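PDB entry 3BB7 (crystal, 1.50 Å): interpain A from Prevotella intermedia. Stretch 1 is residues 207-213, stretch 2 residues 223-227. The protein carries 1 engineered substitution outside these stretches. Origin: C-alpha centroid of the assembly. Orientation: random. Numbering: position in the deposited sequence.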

# COMPACT_ATOMS: atom_id res chain seq x y z
N TYR A 207 0.19 4.79 12.13
CA TYR A 207 0.98 3.61 12.48
C TYR A 207 0.20 2.34 12.23
O TYR A 207 -1.00 2.28 12.52
CB TYR A 207 1.39 3.66 13.95
CG TYR A 207 2.24 4.86 14.27
CD1 TYR A 207 1.70 5.94 14.98
CD2 TYR A 207 3.56 4.94 13.85
CE1 TYR A 207 2.51 7.08 15.28
CE2 TYR A 207 4.36 6.06 14.11
CZ TYR A 207 3.82 7.11 14.83
OH TYR A 207 4.61 8.22 15.10
N MET A 208 0.87 1.31 11.73
CA MET A 208 0.18 0.05 11.42
C MET A 208 -0.38 -0.62 12.65
O MET A 208 -1.40 -1.29 12.56
CB MET A 208 1.10 -0.90 10.65
CG MET A 208 1.35 -0.44 9.26
SD MET A 208 -0.18 -0.46 8.28
CE MET A 208 0.50 0.15 6.75
N THR A 209 0.23 -0.40 13.81
CA THR A 209 -0.32 -0.97 15.02
C THR A 209 -1.73 -0.41 15.31
O THR A 209 -2.63 -1.15 15.79
CB THR A 209 0.62 -0.73 16.22
OG1 THR A 209 0.11 -1.42 17.37
CG2 THR A 209 0.77 0.76 16.56
N ASP A 210 -1.92 0.86 14.99
CA ASP A 210 -3.21 1.53 15.19
C ASP A 210 -4.20 1.10 14.11
O ASP A 210 -5.38 0.90 14.39
CB ASP A 210 -3.01 3.03 15.21
CG ASP A 210 -2.24 3.51 16.41
OD1 ASP A 210 -2.39 2.96 17.53
OD2 ASP A 210 -1.50 4.51 16.23
N CYS A 211 -3.71 0.91 12.88
CA CYS A 211 -4.55 0.39 11.81
C CYS A 211 -5.15 -0.98 12.23
O CYS A 211 -6.38 -1.16 12.19
CB CYS A 211 -3.73 0.29 10.53
SG CYS A 211 -4.63 -0.38 9.12
N ALA A 212 -4.30 -1.90 12.71
CA ALA A 212 -4.74 -3.24 13.10
C ALA A 212 -5.75 -3.14 14.27
O ALA A 212 -6.80 -3.79 14.26
CB ALA A 212 -3.53 -4.05 13.50
N ALA A 213 -5.45 -2.32 15.27
CA ALA A 213 -6.36 -2.14 16.42
C ALA A 213 -7.72 -1.62 16.01
O ALA A 213 -8.75 -2.09 16.51
CB ALA A 213 -5.72 -1.26 17.49
N ASP A 223 -9.58 -11.11 13.55
CA ASP A 223 -8.23 -11.66 13.35
C ASP A 223 -7.17 -10.63 12.92
O ASP A 223 -5.99 -11.00 12.72
CB ASP A 223 -8.27 -12.79 12.33
CG ASP A 223 -9.11 -13.96 12.77
OD1 ASP A 223 -9.53 -14.03 13.95
OD2 ASP A 223 -9.34 -14.83 11.90
N ALA A 224 -7.57 -9.38 12.71
CA ALA A 224 -6.59 -8.39 12.21
C ALA A 224 -5.42 -8.25 13.18
O ALA A 224 -5.61 -8.21 14.42
CB ALA A 224 -7.25 -7.04 11.96
N GLU A 225 -4.21 -8.19 12.62
CA GLU A 225 -3.03 -8.01 13.47
C GLU A 225 -1.88 -7.42 12.66
O GLU A 225 -1.74 -7.68 11.47
CB GLU A 225 -2.65 -9.35 14.13
CG GLU A 225 -2.29 -10.40 13.11
CD GLU A 225 -1.47 -11.54 13.67
OE1 GLU A 225 -1.42 -12.60 13.02
OE2 GLU A 225 -0.89 -11.38 14.77
N TYR A 226 -1.07 -6.61 13.32
CA TYR A 226 0.09 -6.00 12.70
C TYR A 226 1.32 -6.84 13.04
O TYR A 226 1.47 -7.29 14.19
CB TYR A 226 0.21 -4.56 13.26
CG TYR A 226 1.60 -4.04 13.62
CD1 TYR A 226 2.00 -3.92 14.95
CD2 TYR A 226 2.49 -3.66 12.62
CE1 TYR A 226 3.26 -3.45 15.26
CE2 TYR A 226 3.75 -3.16 12.92
CZ TYR A 226 4.13 -3.08 14.24
OH TYR A 226 5.39 -2.59 14.52
N ILE A 227 2.18 -7.06 12.05
CA ILE A 227 3.50 -7.69 12.29
C ILE A 227 4.58 -6.88 11.60
O ILE A 227 4.29 -6.15 10.64
CB ILE A 227 3.51 -9.17 11.84
CG1 ILE A 227 3.27 -9.32 10.32
CG2 ILE A 227 2.49 -9.99 12.70
CD1 ILE A 227 3.48 -10.75 9.84

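The contact between helix 208-213 and strand 225-227 contains no hydrogen bond and rests largely on one aromatic side chain, that of Tyr226, whose chi1 of 138° lies between the usual rotamer wells. The near side of the ring packs against Met208 and Thr209 at the start of the helix, with the backbone nitrogen of Thr209 over one face, and the hydroxyl end projects beyond the helix start. CB of Thr209 comes within 3.7 Å of Tyr226 CD1, and CB of Met208 lies 3.7 Å from Tyr226 CD2, in an oblique approach to the ring. The tyrosine thus meets two consecutive helical residues close to their backbone, and it loses more surface to the other stretch than any other residue, 84 Å² of a total of 240 Å² summed over both sides.

Ala212, one turn further along, makes the second part of the contact. Its CB points toward the strand and packs against main chain as well as side chain: it lies 3.6 Å from Tyr226 N, 3.8 Å from Glu225 C and 3.8 Å from Tyr226 CB. A methyl group suits this place, because the two backbones come close here, with the CA atoms of Ala212 and Glu225 5.1 Å apart. CB of Ala224 packs at 4.0 Å from the carbonyl oxygen Ala212 O, a van der Waals contact.

The helix and strand run nearly antiparallel, at 159°, and their axes approach to 6.9 Å. Alternation along the strand turns Tyr226 toward the helix, while Glu225 and Ile227 point away; the carboxylate of Glu225 is hydrogen-bonded elsewhere in the structure. On the helix, Met208 and Ala212 are one turn apart and both direct CB toward the strand, although the methionine side chain then leads away into buried surroundings. The bond from Ala212 N to Met208 O, 3.0 Å, links these two residues within the helix.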